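PDB 4E3X: delta-1-pyrroline-5-carboxylate dehydrogenase, mitochondrial from Mus musculus, which catalyses the NAD-dependent oxidation of L-glutamate gamma-semialdehyde, formed from pyrroline-5-carboxylate, to glutamate, the second step of mitochondrial proline degradation. Local coordinates for residues 139-147 against 240-251. Sequence-based numbering, arbitrary orientation.
Sequences RRAEVLAKT and LASYAVYRILRE
Bends at chi2 (-68°) and chi3 (-94°) fold the Arg139 side chain over Ile248 and present its guanidinium end-on to Glu251, whose chain runs extended beyond CG. Arg139 NH2 donates to Glu251 OE1 at 2.8 Å in an almost straight bond and Arg139 NH1 to Glu251 OE2 at 2.9 Å; both oxygens lie near the guanidinium plane, but the carboxylate is turned 39° from it, so both nitrogens meet them from above the carboxylate plane. One guanidinium face rests on Ile248 CG1, while Arg139 NE reaches Glu142 OE1 at 2.9 Å. Glu142 OE2 in turn accepts from Lys146 NZ at 2.7 Å, completing a four-residue salt-bridge network. Helix 239-251, which follows strand 230-233 in the Rossmann-type NAD-binding domain of the aldehyde dehydrogenase fold, packs nearly antiparallel to helix 140-151; the axes of segments 140-147 and 240-251 approach to 8.6 Å. Replacing Arg139 with alanine is likely to leave Glu251 without its mate here and Glu142 with only Lys146 in the network, and to uncover Ile248. Deeper in, Val143 CG1 packs on Ile248 CD1, and Leu135 of helix 121-136 touches both residues. The extended Lys146 chain crosses Leu240 and lays Lys146 CD on Ala244 CB, 3.7 Å away. A water joins Arg139 NH1 and Glu142 OE2 to the carbonyl of Ala244.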
ATOM      1  N   ARG B 139      10.415  33.396   2.386  1.00  9.91           N
ATOM      2  CA  ARG B 139       9.256  33.219   1.509  1.00  9.17           C
ATOM      3  C   ARG B 139       7.948  33.029   2.270  1.00  8.71           C
ATOM      4  O   ARG B 139       6.902  32.826   1.655  1.00  9.97           O
ATOM      5  CB  ARG B 139       9.477  32.058   0.527  1.00 10.32           C
ATOM      6  CG  ARG B 139      10.743  32.194  -0.308  1.00 11.99           C
ATOM      7  CD  ARG B 139      10.655  33.353  -1.300  1.00 13.29           C
ATOM      8  NE  ARG B 139      10.195  32.928  -2.622  1.00 13.70           N
ATOM      9  CZ  ARG B 139      10.996  32.442  -3.568  1.00 13.47           C
ATOM     10  NH1 ARG B 139      10.496  32.079  -4.742  1.00 12.78           N
ATOM     11  NH2 ARG B 139      12.298  32.309  -3.342  1.00 14.52           N
ATOM     12  N   ARG B 140       8.007  33.095   3.597  1.00  8.86           N
ATOM     13  CA  ARG B 140       6.814  32.841   4.404  1.00  8.93           C
ATOM     14  C   ARG B 140       5.694  33.818   4.073  1.00  9.12           C
ATOM     15  O   ARG B 140       4.555  33.418   3.841  1.00  9.58           O
ATOM     16  CB  ARG B 140       7.128  32.905   5.906  1.00  9.80           C
ATOM     17  CG  ARG B 140       6.127  32.115   6.757  1.00 10.07           C
ATOM     18  CD  ARG B 140       6.237  32.481   8.236  1.00  9.87           C
ATOM     19  NE  ARG B 140       5.600  31.508   9.122  1.00 11.01           N
ATOM     20  CZ  ARG B 140       6.241  30.491   9.690  1.00 10.52           C
ATOM     21  NH1 ARG B 140       5.595  29.661  10.498  1.00 12.08           N
ATOM     22  NH2 ARG B 140       7.534  30.299   9.440  1.00 11.18           N
ATOM     23  N   ALA B 141       6.011  35.108   4.064  1.00  9.23           N
ATOM     24  CA  ALA B 141       4.977  36.114   3.869  1.00  9.62           C
ATOM     25  C   ALA B 141       4.329  35.960   2.491  1.00  8.89           C
ATOM     26  O   ALA B 141       3.109  36.083   2.354  1.00  9.86           O
ATOM     27  CB  ALA B 141       5.542  37.524   4.073  1.00 10.90           C
ATOM     28  N   GLU B 142       5.140  35.669   1.478  1.00  9.71           N
ATOM     29  CA  GLU B 142       4.630  35.446   0.129  1.00  9.64           C
ATOM     30  C   GLU B 142       3.617  34.306   0.059  1.00  9.37           C
ATOM     31  O   GLU B 142       2.518  34.475  -0.479  1.00  9.50           O
ATOM     32  CB  GLU B 142       5.790  35.152  -0.826  1.00 10.10           C
ATOM     33  CG  GLU B 142       5.328  34.805  -2.237  1.00 10.24           C
ATOM     34  CD  GLU B 142       6.404  34.149  -3.085  1.00 11.63           C
ATOM     35  OE1 GLU B 142       7.597  34.227  -2.723  1.00 14.29           O
ATOM     36  OE2 GLU B 142       6.048  33.559  -4.127  1.00 12.59           O
ATOM     37  N   VAL B 143       3.980  33.137   0.575  1.00  8.86           N
ATOM     38  CA  VAL B 143       3.068  31.995   0.456  1.00  8.15           C
ATOM     39  C   VAL B 143       1.812  32.181   1.310  1.00  7.52           C
ATOM     40  O   VAL B 143       0.726  31.754   0.922  1.00  8.59           O
ATOM     41  CB  VAL B 143       3.749  30.619   0.702  1.00  8.86           C
ATOM     42  CG1 VAL B 143       4.880  30.408  -0.307  1.00 10.23           C
ATOM     43  CG2 VAL B 143       4.241  30.479   2.134  1.00  9.42           C
ATOM     44  N   LEU B 144       1.964  32.823   2.464  1.00  8.32           N
ATOM     45  CA  LEU B 144       0.796  33.148   3.273  1.00  8.65           C
ATOM     46  C   LEU B 144      -0.144  34.087   2.514  1.00  7.74           C
ATOM     47  O   LEU B 144      -1.347  33.840   2.431  1.00  8.74           O
ATOM     48  CB  LEU B 144       1.217  33.773   4.605  1.00 10.03           C
ATOM     49  CG  LEU B 144       1.393  32.821   5.791  1.00 14.03           C
ATOM     50  CD1 LEU B 144       2.269  31.634   5.467  1.00 16.22           C
ATOM     51  CD2 LEU B 144       1.951  33.596   6.972  1.00 14.72           C
ATOM     52  N   ALA B 145       0.409  35.171   1.977  1.00  7.60           N
ATOM     53  CA  ALA B 145      -0.398  36.184   1.314  1.00  8.54           C
ATOM     54  C   ALA B 145      -1.116  35.602   0.104  1.00  8.14           C
ATOM     55  O   ALA B 145      -2.288  35.915  -0.143  1.00  8.42           O
ATOM     56  CB  ALA B 145       0.465  37.375   0.907  1.00  9.56           C
ATOM     57  N   LYS B 146      -0.420  34.745  -0.642  1.00  8.20           N
ATOM     58  CA  LYS B 146      -1.009  34.162  -1.839  1.00  7.72           C
ATOM     59  C   LYS B 146      -2.134  33.190  -1.486  1.00  7.86           C
ATOM     60  O   LYS B 146      -3.101  33.065  -2.228  1.00  8.16           O
ATOM     61  CB  LYS B 146       0.067  33.486  -2.689  1.00  7.81           C
ATOM     62  CG  LYS B 146       0.982  34.506  -3.347  1.00  8.04           C
ATOM     63  CD  LYS B 146       2.093  33.883  -4.178  1.00  8.11           C
ATOM     64  CE  LYS B 146       2.877  34.969  -4.886  1.00  9.22           C
ATOM     65  NZ  LYS B 146       4.009  34.421  -5.685  1.00  9.99           N
ATOM     66  N   THR B 147      -2.002  32.515  -0.352  1.00  7.36           N
ATOM     67  CA  THR B 147      -3.042  31.617   0.126  1.00  7.36           C
ATOM     68  C   THR B 147      -4.242  32.423   0.658  1.00  8.31           C
ATOM     69  O   THR B 147      -5.404  32.068   0.436  1.00  9.03           O
ATOM     70  CB  THR B 147      -2.468  30.665   1.197  1.00  7.71           C
ATOM     71  OG1 THR B 147      -1.399  29.894   0.621  1.00  8.04           O
ATOM     72  CG2 THR B 147      -3.527  29.716   1.723  1.00  9.65           C
ATOM     73  N   LEU B 240      -2.337  30.374  -7.601  1.00  7.08           N
ATOM     74  CA  LEU B 240      -1.349  31.376  -7.224  1.00  6.96           C
ATOM     75  C   LEU B 240      -0.374  30.840  -6.165  1.00  6.10           C
ATOM     76  O   LEU B 240       0.846  30.890  -6.346  1.00  7.11           O
ATOM     77  CB  LEU B 240      -2.071  32.624  -6.711  1.00  7.37           C
ATOM     78  CG  LEU B 240      -1.205  33.842  -6.397  1.00  8.52           C
ATOM     79  CD1 LEU B 240      -0.636  34.463  -7.674  1.00  9.46           C
ATOM     80  CD2 LEU B 240      -2.019  34.867  -5.598  1.00  8.69           C
ATOM     81  N   ALA B 241      -0.904  30.297  -5.071  1.00  6.59           N
ATOM     82  CA  ALA B 241      -0.037  29.745  -4.041  1.00  7.15           C
ATOM     83  C   ALA B 241       0.672  28.469  -4.491  1.00  6.72           C
ATOM     84  O   ALA B 241       1.822  28.232  -4.116  1.00  7.69           O
ATOM     85  CB  ALA B 241      -0.809  29.496  -2.751  1.00  7.28           C
ATOM     86  N   SER B 242      -0.003  27.649  -5.296  1.00  6.51           N
ATOM     87  CA  SER B 242       0.611  26.405  -5.756  1.00  6.43           C
ATOM     88  C   SER B 242       1.840  26.672  -6.615  1.00  6.36           C
ATOM     89  O   SER B 242       2.863  25.997  -6.474  1.00  6.71           O
ATOM     90  CB  SER B 242      -0.391  25.555  -6.535  1.00  6.51           C
ATOM     91  OG  SER B 242      -1.450  25.143  -5.695  1.00  7.78           O
ATOM     92  N   TYR B 243       1.741  27.647  -7.516  1.00  6.42           N
ATOM     93  CA  TYR B 243       2.891  27.996  -8.345  1.00  6.54           C
ATOM     94  C   TYR B 243       4.024  28.581  -7.500  1.00  6.72           C
ATOM     95  O   TYR B 243       5.200  28.353  -7.794  1.00  7.81           O
ATOM     96  CB  TYR B 243       2.485  28.968  -9.454  1.00  7.83           C
ATOM     97  CG  TYR B 243       3.550  29.183 -10.500  1.00  7.87           C
ATOM     98  CD1 TYR B 243       4.007  30.459 -10.812  1.00  8.99           C
ATOM     99  CD2 TYR B 243       4.090  28.108 -11.197  1.00  9.14           C
ATOM    100  CE1 TYR B 243       4.982  30.655 -11.789  1.00 10.15           C
ATOM    101  CE2 TYR B 243       5.063  28.293 -12.164  1.00 10.01           C
ATOM    102  CZ  TYR B 243       5.500  29.559 -12.463  1.00 11.05           C
ATOM    103  OH  TYR B 243       6.465  29.704 -13.438  1.00 12.70           O
ATOM    104  N   ALA B 244       3.683  29.331  -6.459  1.00  7.29           N
ATOM    105  CA  ALA B 244       4.703  29.859  -5.551  1.00  8.06           C
ATOM    106  C   ALA B 244       5.510  28.718  -4.924  1.00  7.03           C
ATOM    107  O   ALA B 244       6.744  28.773  -4.864  1.00  8.16           O
ATOM    108  CB  ALA B 244       4.067  30.730  -4.475  1.00  8.94           C
ATOM    109  N   VAL B 245       4.815  27.677  -4.478  1.00  6.72           N
ATOM    110  CA  VAL B 245       5.481  26.502  -3.933  1.00  7.51           C
ATOM    111  C   VAL B 245       6.336  25.792  -4.991  1.00  6.70           C
ATOM    112  O   VAL B 245       7.469  25.385  -4.731  1.00  7.10           O
ATOM    113  CB  VAL B 245       4.460  25.525  -3.326  1.00  8.26           C
ATOM    114  CG1 VAL B 245       5.138  24.220  -2.905  1.00  9.04           C
ATOM    115  CG2 VAL B 245       3.745  26.177  -2.144  1.00  9.76           C
ATOM    116  N   TYR B 246       5.796  25.652  -6.198  1.00  6.23           N
ATOM    117  CA  TYR B 246       6.541  25.037  -7.293  1.00  7.30           C
ATOM    118  C   TYR B 246       7.853  25.788  -7.537  1.00  7.10           C
ATOM    119  O   TYR B 246       8.921  25.180  -7.615  1.00  7.83           O
ATOM    120  CB  TYR B 246       5.708  24.978  -8.578  1.00  7.10           C
ATOM    121  CG  TYR B 246       6.485  24.333  -9.699  1.00  6.87           C
ATOM    122  CD1 TYR B 246       6.681  22.959  -9.719  1.00  7.06           C
ATOM    123  CD2 TYR B 246       7.054  25.097 -10.717  1.00  7.17           C
ATOM    124  CE1 TYR B 246       7.424  22.357 -10.721  1.00  7.67           C
ATOM    125  CE2 TYR B 246       7.800  24.498 -11.724  1.00  7.52           C
ATOM    126  CZ  TYR B 246       7.973  23.124 -11.719  1.00  7.10           C
ATOM    127  OH  TYR B 246       8.715  22.515 -12.714  1.00  7.94           O
ATOM    128  N   ARG B 247       7.779  27.110  -7.639  1.00  7.30           N
ATOM    129  CA  ARG B 247       8.969  27.916  -7.894  1.00  8.73           C
ATOM    130  C   ARG B 247       9.998  27.761  -6.776  1.00  8.12           C
ATOM    131  O   ARG B 247      11.199  27.677  -7.038  1.00  9.03           O
ATOM    132  CB  ARG B 247       8.600  29.390  -8.059  1.00  9.41           C
ATOM    133  N   ILE B 248       9.531  27.717  -5.534  1.00  8.12           N
ATOM    134  CA  ILE B 248      10.426  27.527  -4.404  1.00  8.17           C
ATOM    135  C   ILE B 248      11.154  26.180  -4.511  1.00  8.38           C
ATOM    136  O   ILE B 248      12.363  26.104  -4.296  1.00  9.03           O
ATOM    137  CB  ILE B 248       9.677  27.691  -3.061  1.00  8.83           C
ATOM    138  CG1 ILE B 248       9.356  29.175  -2.835  1.00 10.04           C
ATOM    139  CG2 ILE B 248      10.515  27.163  -1.902  1.00 10.38           C
ATOM    140  CD1 ILE B 248       8.315  29.444  -1.768  1.00 11.14           C
ATOM    141  N   LEU B 249      10.436  25.128  -4.893  1.00  7.86           N
ATOM    142  CA  LEU B 249      11.068  23.821  -5.054  1.00  8.34           C
ATOM    143  C   LEU B 249      12.168  23.855  -6.113  1.00  8.53           C
ATOM    144  O   LEU B 249      13.247  23.296  -5.919  1.00  9.13           O
ATOM    145  CB  LEU B 249      10.035  22.750  -5.401  1.00  9.50           C
ATOM    146  CG  LEU B 249       9.180  22.255  -4.235  1.00 10.43           C
ATOM    147  CD1 LEU B 249       8.041  21.395  -4.754  1.00 10.90           C
ATOM    148  CD2 LEU B 249      10.031  21.490  -3.231  1.00 11.93           C
ATOM    149  N   ARG B 250      11.887  24.501  -7.240  1.00  8.50           N
ATOM    150  CA  ARG B 250      12.892  24.627  -8.289  1.00  7.95           C
ATOM    151  C   ARG B 250      14.106  25.420  -7.801  1.00  9.19           C
ATOM    152  O   ARG B 250      15.247  25.025  -8.046  1.00 10.12           O
ATOM    153  CB  ARG B 250      12.288  25.227  -9.568  1.00  8.12           C
ATOM    154  CG  ARG B 250      11.091  24.437 -10.124  1.00  8.88           C
ATOM    155  CD  ARG B 250      11.410  22.961 -10.411  1.00  9.07           C
ATOM    156  NE  ARG B 250      12.671  22.848 -11.134  1.00  9.61           N
ATOM    157  CZ  ARG B 250      12.811  23.049 -12.440  1.00  9.74           C
ATOM    158  NH1 ARG B 250      11.755  23.318 -13.199  1.00  9.70           N
ATOM    159  NH2 ARG B 250      14.014  22.977 -12.987  1.00 10.81           N
ATOM    160  N   GLU B 251      13.864  26.522  -7.097  1.00  9.31           N
ATOM    161  CA  GLU B 251      14.960  27.341  -6.584  1.00  9.65           C
ATOM    162  C   GLU B 251      15.782  26.603  -5.532  1.00 10.00           C
ATOM    163  O   GLU B 251      16.980  26.862  -5.384  1.00 12.01           O
ATOM    164  CB  GLU B 251      14.433  28.652  -6.003  1.00 11.15           C
ATOM    165  CG  GLU B 251      13.841  29.602  -7.024  1.00 13.61           C
ATOM    166  CD  GLU B 251      13.349  30.884  -6.378  1.00 16.64           C
ATOM    167  OE1 GLU B 251      13.914  31.277  -5.333  1.00 18.39           O
ATOM    168  OE2 GLU B 251      12.403  31.494  -6.908  1.00 19.21           O
TER
HETATM  169  O   HOH W   1       7.700  31.593  -5.108  1.00 14.13           O
HETATM  170  O   HOH W   2      -3.754  30.841  -4.052  1.00  7.82           O
HETATM  171  O   HOH W   3       2.882  32.541  -7.491  1.00 10.45           O